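Local coordinates for USG-1 protein homolog (Pseudomonas aeruginosa, PDB 2HJS), which belongs to the aspartate-semialdehyde dehydrogenase family and probably binds NAD or NADP as a dimeric oxidoreductase, though its own reaction is unproven, at residues A[191-194]-A[199-202]; A[240-245]-A[282-287]; A[133-138]-A[219-224]; A[16-21]-A[73-78]. One frame throughout, in Å; residues are numbered along the deposited sequence.

Contact 1: A[191-194]-A[199-202]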
# COMPACT_ATOMS: atom_id res chain seq x y z
N PHE A 191 -17.21 10.69 1.42
CA PHE A 191 -17.32 9.24 1.27
C PHE A 191 -18.55 8.73 2.00
O PHE A 191 -19.19 9.47 2.76
CB PHE A 191 -16.09 8.56 1.85
CG PHE A 191 -14.83 8.93 1.16
CD1 PHE A 191 -14.19 10.12 1.46
CD2 PHE A 191 -14.29 8.08 0.20
CE1 PHE A 191 -13.01 10.46 0.82
CE2 PHE A 191 -13.10 8.42 -0.44
CZ PHE A 191 -12.46 9.60 -0.13
N ASP A 192 -18.88 7.46 1.78
CA ASP A 192 -20.00 6.82 2.50
C ASP A 192 -19.47 5.81 3.53
O ASP A 192 -20.24 5.05 4.13
CB ASP A 192 -21.01 6.18 1.52
CG ASP A 192 -20.39 5.06 0.64
OD1 ASP A 192 -19.15 5.01 0.42
OD2 ASP A 192 -21.20 4.23 0.16
N ARG A 193 -18.15 5.84 3.73
CA ARG A 193 -17.49 5.00 4.72
C ARG A 193 -16.31 5.76 5.35
O ARG A 193 -15.91 6.83 4.88
CB ARG A 193 -17.03 3.68 4.08
CG ARG A 193 -15.79 3.82 3.18
CD ARG A 193 -15.98 3.11 1.86
NE ARG A 193 -15.87 1.67 2.02
CZ ARG A 193 -16.42 0.76 1.22
NH1 ARG A 193 -17.15 1.10 0.15
NH2 ARG A 193 -16.23 -0.52 1.49
N GLN A 194 -15.77 5.18 6.41
CA GLN A 194 -14.64 5.74 7.12
C GLN A 194 -13.37 5.71 6.29
O GLN A 194 -12.99 4.67 5.75
CB GLN A 194 -14.43 5.00 8.43
CG GLN A 194 -13.44 5.66 9.36
CD GLN A 194 -13.24 4.89 10.63
OE1 GLN A 194 -14.21 4.45 11.26
NE2 GLN A 194 -11.98 4.74 11.03
N LEU A 199 -7.65 1.83 4.99
CA LEU A 199 -7.10 1.74 3.63
C LEU A 199 -8.22 1.33 2.69
O LEU A 199 -8.85 0.29 2.91
CB LEU A 199 -5.92 0.75 3.55
CG LEU A 199 -4.62 1.24 4.21
CD1 LEU A 199 -3.76 0.05 4.61
CD2 LEU A 199 -3.82 2.21 3.36
N LEU A 200 -8.51 2.16 1.68
CA LEU A 200 -9.56 1.79 0.73
C LEU A 200 -8.94 1.01 -0.42
O LEU A 200 -7.88 1.36 -0.91
CB LEU A 200 -10.31 3.02 0.21
CG LEU A 200 -10.75 4.09 1.22
CD1 LEU A 200 -11.61 5.14 0.51
CD2 LEU A 200 -11.49 3.45 2.41
N ALA A 201 -9.63 -0.04 -0.86
CA ALA A 201 -9.08 -0.92 -1.90
C ALA A 201 -8.94 -0.26 -3.27
O ALA A 201 -8.14 -0.71 -4.09
CB ALA A 201 -9.95 -2.19 -2.02
N GLN A 202 -9.73 0.79 -3.51
CA GLN A 202 -9.80 1.45 -4.80
C GLN A 202 -10.04 2.93 -4.57
O GLN A 202 -10.54 3.33 -3.50
CB GLN A 202 -10.94 0.89 -5.67
CG GLN A 202 -12.33 1.17 -5.14
CD GLN A 202 -13.34 0.10 -5.55
OE1 GLN A 202 -13.02 -1.09 -5.62
NE2 GLN A 202 -14.55 0.53 -5.85
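Leu200 reaches across to Phe191 with one methyl and to the backbone of Gln194 with the other. Its CD1 lies 3.7 Å from CE2 of the Phe191 ring and 4.0 Å from CD2 of that ring, arriving obliquely at this one side of the phenyl group. The second branch, CD2, sits 3.9 Å from the carbonyl O of Gln194 and, more distantly, 4.4 Å from CG of Arg193, so the isobutyl group fills the angle between ring and main chain. Both Phe191 and Leu200 place CG beside the backbone N, and for Phe191 (chi1 -62°) this turns the ring inward. The two segments belong to a long irregular excursion between helix 167-181 and helix 213-225 in the dimerisation domain, joined by van der Waals contacts, chiefly apolar. A second shell fixes each side. Gln194 O accepts a hydrogen bond from Asn198 ND2, in the short link between the segments, while Leu200 is tied by backbone bonds to Gln239 at the end of strand 233-239. The guanidinium of Arg193 leaves the contact: NH1 forms a salt bridge with Asp280 of the second subunit, and the group makes a cation-pi interaction with Tyr281 of that subunit.

Contact 2: A[240-245]-A[282-287]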
# COMPACT_ATOMS: atom_id res chain seq x y z
N ALA A 240 -4.90 5.84 0.93
CA ALA A 240 -4.32 5.75 2.28
C ALA A 240 -4.77 6.92 3.14
O ALA A 240 -5.07 8.00 2.61
CB ALA A 240 -2.78 5.72 2.20
N PRO A 241 -4.84 6.73 4.48
CA PRO A 241 -5.22 7.89 5.28
C PRO A 241 -4.00 8.82 5.50
O PRO A 241 -3.47 8.93 6.61
CB PRO A 241 -5.70 7.26 6.59
CG PRO A 241 -4.87 5.96 6.70
CD PRO A 241 -4.58 5.52 5.30
N VAL A 242 -3.53 9.42 4.41
CA VAL A 242 -2.41 10.37 4.48
C VAL A 242 -2.82 11.62 3.74
O VAL A 242 -3.65 11.55 2.84
CB VAL A 242 -1.00 9.75 4.05
CG1 VAL A 242 -0.94 8.22 4.22
CG2 VAL A 242 -0.55 10.16 2.73
N PHE A 243 -2.31 12.78 4.15
CA PHE A 243 -2.79 14.04 3.53
C PHE A 243 -2.23 14.32 2.14
O PHE A 243 -2.99 14.56 1.21
CB PHE A 243 -2.55 15.23 4.45
CG PHE A 243 -3.43 15.24 5.67
CD1 PHE A 243 -2.90 14.95 6.91
CD2 PHE A 243 -4.80 15.50 5.56
CE1 PHE A 243 -3.71 14.95 8.06
CE2 PHE A 243 -5.62 15.49 6.70
CZ PHE A 243 -5.08 15.21 7.95
N PHE A 244 -0.90 14.28 2.01
CA PHE A 244 -0.20 14.72 0.81
C PHE A 244 0.87 13.70 0.36
O PHE A 244 1.54 13.08 1.21
CB PHE A 244 0.48 16.06 1.09
CG PHE A 244 -0.44 17.13 1.59
CD1 PHE A 244 -0.36 17.58 2.90
CD2 PHE A 244 -1.40 17.69 0.74
CE1 PHE A 244 -1.23 18.58 3.37
CE2 PHE A 244 -2.28 18.71 1.21
CZ PHE A 244 -2.19 19.14 2.51
N GLY A 245 1.04 13.54 -0.96
CA GLY A 245 2.14 12.75 -1.54
C GLY A 245 1.71 11.39 -2.05
O GLY A 245 0.79 10.78 -1.50
N PRO A 282 12.87 7.07 2.07
CA PRO A 282 12.11 8.31 2.14
C PRO A 282 10.62 8.07 2.43
O PRO A 282 10.08 6.96 2.17
CB PRO A 282 12.27 8.87 0.74
CG PRO A 282 12.28 7.62 -0.14
CD PRO A 282 13.02 6.57 0.69
N THR A 283 9.96 9.10 2.95
CA THR A 283 8.49 9.05 3.12
C THR A 283 7.86 10.34 2.57
O THR A 283 8.57 11.34 2.39
CB THR A 283 8.05 8.89 4.60
OG1 THR A 283 8.42 10.07 5.33
CG2 THR A 283 8.66 7.65 5.23
N VAL A 284 6.54 10.33 2.33
CA VAL A 284 5.88 11.57 1.85
C VAL A 284 5.95 12.71 2.87
O VAL A 284 6.13 13.86 2.49
CB VAL A 284 4.42 11.35 1.35
CG1 VAL A 284 4.42 10.44 0.13
CG2 VAL A 284 3.51 10.80 2.47
N VAL A 285 5.80 12.40 4.15
CA VAL A 285 5.79 13.43 5.19
C VAL A 285 7.22 13.93 5.47
O VAL A 285 7.46 15.14 5.52
CB VAL A 285 5.18 12.92 6.51
CG1 VAL A 285 5.56 13.85 7.67
CG2 VAL A 285 3.65 12.80 6.36
N GLY A 286 8.15 13.00 5.63
CA GLY A 286 9.52 13.32 5.90
C GLY A 286 10.30 13.95 4.77
O GLY A 286 11.14 14.79 5.02
N ASP A 287 10.04 13.54 3.53
CA ASP A 287 10.93 13.94 2.43
C ASP A 287 10.27 14.61 1.23
O ASP A 287 10.78 15.59 0.73
CB ASP A 287 11.73 12.75 1.94
CG ASP A 287 12.44 12.04 3.06
OD1 ASP A 287 13.53 12.52 3.45
OD2 ASP A 287 11.90 11.02 3.56
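Gly245 and Val284 bring the two backbones to within 5.2 Å, CA to CA, where the loop ahead of strand 246-254 passes the first turn of helix 284-288. Gly245 presents bare backbone at this closest point, in a conformation (phi 104°, psi 146°) largely reserved for glycine.

Both branches of Val284 rest on the loop backbone. CG1 lies 3.6 Å from the carbonyl carbon of Gly245, whereas CG2 meets the carbonyl O of Phe244 at 3.3 Å and, on the apolar side, CG2 of Val242 at 4.1 Å. The two valines cross at about a right angle. With chi1 of -64°, Val284 puts CG2 between its own backbone N and carbonyl carbon, and this directs the methyl to the loop. The start of the helix that carries it is held by two side-chain bonds: Thr283 is the N-cap, its OG1 accepting from Gly286 N at 3.0 Å, and, separately, Asp287 OD2 accepts from Thr283 N at 2.8 Å through its anti lone pair.

In the dimerisation domain this is where the loop between strands 233-239 and 246-254 meets a short helix at the subunit interface; Asn198 of the second subunit bonds to Thr283 OG1 and Val285 N. Behind the contact, Val284 packs on Val314 of strand 308-315 and Phe244 on Val170 of helix 167-181.

Contact 3: A[133-138]-A[219-224]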
# COMPACT_ATOMS: atom_id res chain seq x y z
N ALA A 133 -0.21 12.64 -11.66
CA ALA A 133 0.96 12.56 -10.80
C ALA A 133 1.57 11.16 -10.72
O ALA A 133 2.80 11.01 -10.83
CB ALA A 133 0.64 13.08 -9.39
N VAL A 134 0.73 10.15 -10.51
CA VAL A 134 1.29 8.81 -10.31
C VAL A 134 2.03 8.31 -11.56
O VAL A 134 3.14 7.78 -11.44
CB VAL A 134 0.21 7.78 -9.87
CG1 VAL A 134 0.77 6.34 -9.96
CG2 VAL A 134 -0.24 8.08 -8.45
N ALA A 135 1.42 8.47 -12.73
CA ALA A 135 2.06 8.07 -13.97
C ALA A 135 3.34 8.89 -14.21
O ALA A 135 4.35 8.35 -14.69
CB ALA A 135 1.11 8.26 -15.14
N ALA A 136 3.31 10.17 -13.86
CA ALA A 136 4.48 11.05 -14.06
C ALA A 136 5.63 10.59 -13.23
O ALA A 136 6.76 10.56 -13.70
CB ALA A 136 4.13 12.53 -13.74
N GLU A 137 5.35 10.23 -11.98
CA GLU A 137 6.39 9.83 -11.02
C GLU A 137 6.94 8.43 -11.32
O GLU A 137 8.14 8.19 -11.24
CB GLU A 137 5.89 9.96 -9.58
CG GLU A 137 5.49 11.40 -9.25
CD GLU A 137 4.29 11.52 -8.30
OE1 GLU A 137 3.66 10.48 -7.93
OE2 GLU A 137 3.97 12.68 -7.93
N LEU A 138 6.07 7.50 -11.68
CA LEU A 138 6.51 6.20 -12.15
C LEU A 138 7.47 6.38 -13.34
O LEU A 138 8.59 5.85 -13.33
CB LEU A 138 5.33 5.34 -12.59
CG LEU A 138 5.66 3.90 -13.01
CD1 LEU A 138 6.34 3.13 -11.88
CD2 LEU A 138 4.40 3.15 -13.49
N PHE A 219 -2.56 3.62 -16.55
CA PHE A 219 -2.27 2.62 -17.55
C PHE A 219 -2.13 3.23 -18.95
O PHE A 219 -1.15 2.97 -19.62
CB PHE A 219 -3.36 1.53 -17.53
CG PHE A 219 -3.11 0.39 -18.50
CD1 PHE A 219 -2.38 -0.73 -18.10
CD2 PHE A 219 -3.60 0.44 -19.79
CE1 PHE A 219 -2.15 -1.79 -18.97
CE2 PHE A 219 -3.38 -0.62 -20.69
CZ PHE A 219 -2.65 -1.73 -20.27
N ALA A 220 -3.12 4.02 -19.39
CA ALA A 220 -3.08 4.62 -20.72
C ALA A 220 -1.87 5.54 -20.90
O ALA A 220 -1.25 5.56 -21.97
CB ALA A 220 -4.37 5.40 -21.01
N GLU A 221 -1.54 6.29 -19.86
CA GLU A 221 -0.43 7.26 -19.93
C GLU A 221 0.93 6.57 -19.92
O GLU A 221 1.81 6.93 -20.68
CB GLU A 221 -0.52 8.28 -18.80
CG GLU A 221 -1.63 9.28 -19.06
CD GLU A 221 -1.88 10.25 -17.90
OE1 GLU A 221 -1.38 10.02 -16.77
OE2 GLU A 221 -2.63 11.22 -18.12
N VAL A 222 1.09 5.55 -19.07
CA VAL A 222 2.35 4.82 -19.06
C VAL A 222 2.61 4.17 -20.42
O VAL A 222 3.74 4.19 -20.93
CB VAL A 222 2.41 3.82 -17.89
CG1 VAL A 222 3.66 2.95 -17.93
CG2 VAL A 222 2.38 4.60 -16.59
N GLN A 223 1.57 3.63 -21.05
CA GLN A 223 1.74 3.01 -22.36
C GLN A 223 1.96 4.03 -23.48
O GLN A 223 2.65 3.73 -24.45
CB GLN A 223 0.62 2.00 -22.66
CG GLN A 223 -0.43 2.34 -23.75
CD GLN A 223 -1.39 1.14 -23.98
OE1 GLN A 223 -1.13 0.03 -23.52
NE2 GLN A 223 -2.50 1.39 -24.66
N ALA A 224 1.41 5.23 -23.33
CA ALA A 224 1.69 6.31 -24.30
C ALA A 224 3.10 6.85 -24.10
O ALA A 224 3.78 7.10 -25.07
CB ALA A 224 0.67 7.43 -24.25
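Ala135, Leu138 and Val222 make the apolar part of this helix pair. One methyl of Val222, CG2, serves both partners: it lies 4.0 Å from Leu138 CD2 and 4.1 Å from Ala135 CB, so it rests against two residues one turn apart on the facing helix. Leu138 meets the valine side chain at about a right angle, and its first torsion, with CG opposite the backbone N (chi1 -175°), carries CD2 across to it. Small alanine at the nearest point lets the backbones come together, Ala135 and Val222 having their CA atoms 6.0 Å apart.

The segments of helix 133-145 and helix 213-225 run in roughly the same direction, their axes 9.2 Å apart at closest approach and crossing at -33°. Helix 133-145 lies through Val134 and Leu138 on the sheet that contains strands 151-160 and 246-254, where Leu138 touches Leu156 and Val250, and helix 213-225 packs against it.

Polar groups enter from Glu221. Its CB touches Ala135 CB at 4.0 Å, and the chain, extended beyond CG, brings OE1 to 3.5 Å from Ala135 CB, a van der Waals contact. The carboxylate itself is held on both oxygens: OE1 accepts from Cys132 N, next to the N-terminal end of helix 133-145, and OE2 forms a salt bridge with Arg217. Arg217 and the helix end would probably offset the nearby carboxylate of Glu103.

Contact 4: A[16-21]-A[73-78]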
# COMPACT_ATOMS: atom_id res chain seq x y z
N GLY A 16 -7.38 26.03 -7.69
CA GLY A 16 -7.26 24.65 -7.22
C GLY A 16 -5.89 24.39 -6.65
O GLY A 16 -4.96 25.21 -6.81
N SER A 17 -5.71 23.25 -6.01
CA SER A 17 -4.45 23.02 -5.33
C SER A 17 -3.30 22.86 -6.34
O SER A 17 -2.23 23.44 -6.15
CB SER A 17 -4.58 21.84 -4.36
OG SER A 17 -5.01 20.72 -5.08
N VAL A 18 -3.53 22.14 -7.43
CA VAL A 18 -2.51 22.04 -8.48
C VAL A 18 -2.30 23.39 -9.20
O VAL A 18 -1.17 23.79 -9.45
CB VAL A 18 -2.81 20.93 -9.52
CG1 VAL A 18 -1.82 21.01 -10.65
CG2 VAL A 18 -2.77 19.54 -8.83
N GLY A 19 -3.39 24.11 -9.49
CA GLY A 19 -3.29 25.41 -10.15
C GLY A 19 -2.48 26.39 -9.33
O GLY A 19 -1.62 27.09 -9.86
N GLU A 20 -2.75 26.44 -8.03
CA GLU A 20 -2.03 27.29 -7.08
C GLU A 20 -0.52 26.95 -7.03
O GLU A 20 0.34 27.85 -7.00
CB GLU A 20 -2.64 27.10 -5.69
CG GLU A 20 -2.37 28.20 -4.69
CD GLU A 20 -2.62 27.79 -3.23
OE1 GLU A 20 -3.02 26.62 -2.97
OE2 GLU A 20 -2.38 28.62 -2.32
N ALA A 21 -0.18 25.66 -6.99
CA ALA A 21 1.22 25.26 -6.96
C ALA A 21 1.88 25.69 -8.26
O ALA A 21 3.01 26.16 -8.27
CB ALA A 21 1.36 23.74 -6.75
N PHE A 73 -1.94 26.83 -19.22
CA PHE A 73 -1.92 25.63 -18.39
C PHE A 73 -3.34 25.37 -17.93
O PHE A 73 -3.92 26.23 -17.25
CB PHE A 73 -1.03 25.86 -17.18
CG PHE A 73 0.42 26.09 -17.54
CD1 PHE A 73 1.28 25.00 -17.73
CD2 PHE A 73 0.92 27.39 -17.66
CE1 PHE A 73 2.63 25.20 -18.04
CE2 PHE A 73 2.28 27.61 -17.99
CZ PHE A 73 3.15 26.51 -18.16
N PHE A 74 -3.89 24.22 -18.30
CA PHE A 74 -5.21 23.83 -17.84
C PHE A 74 -5.06 22.88 -16.65
O PHE A 74 -4.78 21.69 -16.81
CB PHE A 74 -6.02 23.17 -18.98
CG PHE A 74 -6.75 24.15 -19.87
CD1 PHE A 74 -6.05 25.01 -20.73
CD2 PHE A 74 -8.15 24.20 -19.87
CE1 PHE A 74 -6.74 25.93 -21.55
CE2 PHE A 74 -8.83 25.09 -20.70
CZ PHE A 74 -8.13 25.96 -21.53
N ALA A 75 -5.24 23.42 -15.45
CA ALA A 75 -5.13 22.68 -14.21
C ALA A 75 -6.49 22.65 -13.51
O ALA A 75 -6.56 22.65 -12.28
CB ALA A 75 -4.07 23.34 -13.31
N ALA A 76 -7.57 22.64 -14.29
CA ALA A 76 -8.93 22.63 -13.74
C ALA A 76 -9.60 21.25 -13.91
O ALA A 76 -8.98 20.33 -14.41
CB ALA A 76 -9.77 23.72 -14.38
N ALA A 77 -10.86 21.13 -13.51
CA ALA A 77 -11.61 19.89 -13.73
C ALA A 77 -11.56 19.52 -15.23
O ALA A 77 -11.43 20.40 -16.08
CB ALA A 77 -13.05 20.06 -13.28
N ALA A 78 -11.66 18.23 -15.52
CA ALA A 78 -11.66 17.73 -16.90
C ALA A 78 -12.77 18.35 -17.75
O ALA A 78 -12.57 18.58 -18.95
CB ALA A 78 -11.75 16.20 -16.93
O HOH W 1 -5.97 22.99 -9.81
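Ala75 pushes its CB into the first turns of helix 17-28, and this single methyl carries the close-packed half of the contact. It lies 3.9 Å from Gly19 CA and 4.0 Å from Gly19 N, touching bare helix backbone, with Val18 CG1 beside it at 4.2 Å. With no side chain on Gly19, the CA atoms of Gly19 and Ala75 stand 5.2 Å apart. Val18 offers CG1 because that branch stands opposite the backbone N (chi1 173°), beside its carbonyl carbon; the valine also packs on Leu98 and on Ala322 of helix 317-336.

The pairing belongs to the Rossmann-type NAD-binding domain, where strand 9-12 leads through a glycine-bearing turn into helix 17-28 and strand 71-74 lies next to strand 9-12 in the parallel part of the sheet. Ala75, just past the end of its strand, keeps a backbone bond to Val12. In relatives of this fold the amino end of this helix faces the dinucleotide, and the same use is probable here.

The other half is looser and wet. Instead of a direct bond, a water spans the two backbones: it accepts from Gly19 N at 2.8 Å and donates to Ala75 O at 2.6 Å. Gly19 lies in the first turn after the N-cap Gly16, where an N-H has no carbonyl one turn back within the helix, and the water serves as its acceptor. Nearby, Ser17 N is bonded to a 1,4-dioxane molecule, probably from the crystallisation liquor, which also approaches the Val18 side chain.

Burial separates the four contacts. Contacts 2 and 3 are buried, whereas contacts 1 and 4 are only partly so. Contacts 1 and 2 both lie in the dimerisation domain, reach the second subunit and touch one another, Leu199 CD2 packing 3.7 Å from Ala240 CA; contact 4 belongs to the NAD-binding domain and meets no other chain. Their chemistry follows their place: loop against loop in contact 1 is chiefly apolar, with the guanidinium of Arg193 turned to the partner subunit, contacts 2 and 4 each fit an aliphatic side chain against a glycine backbone, and contact 3 packs helix on helix. In contact 4 a water bridges the two backbones.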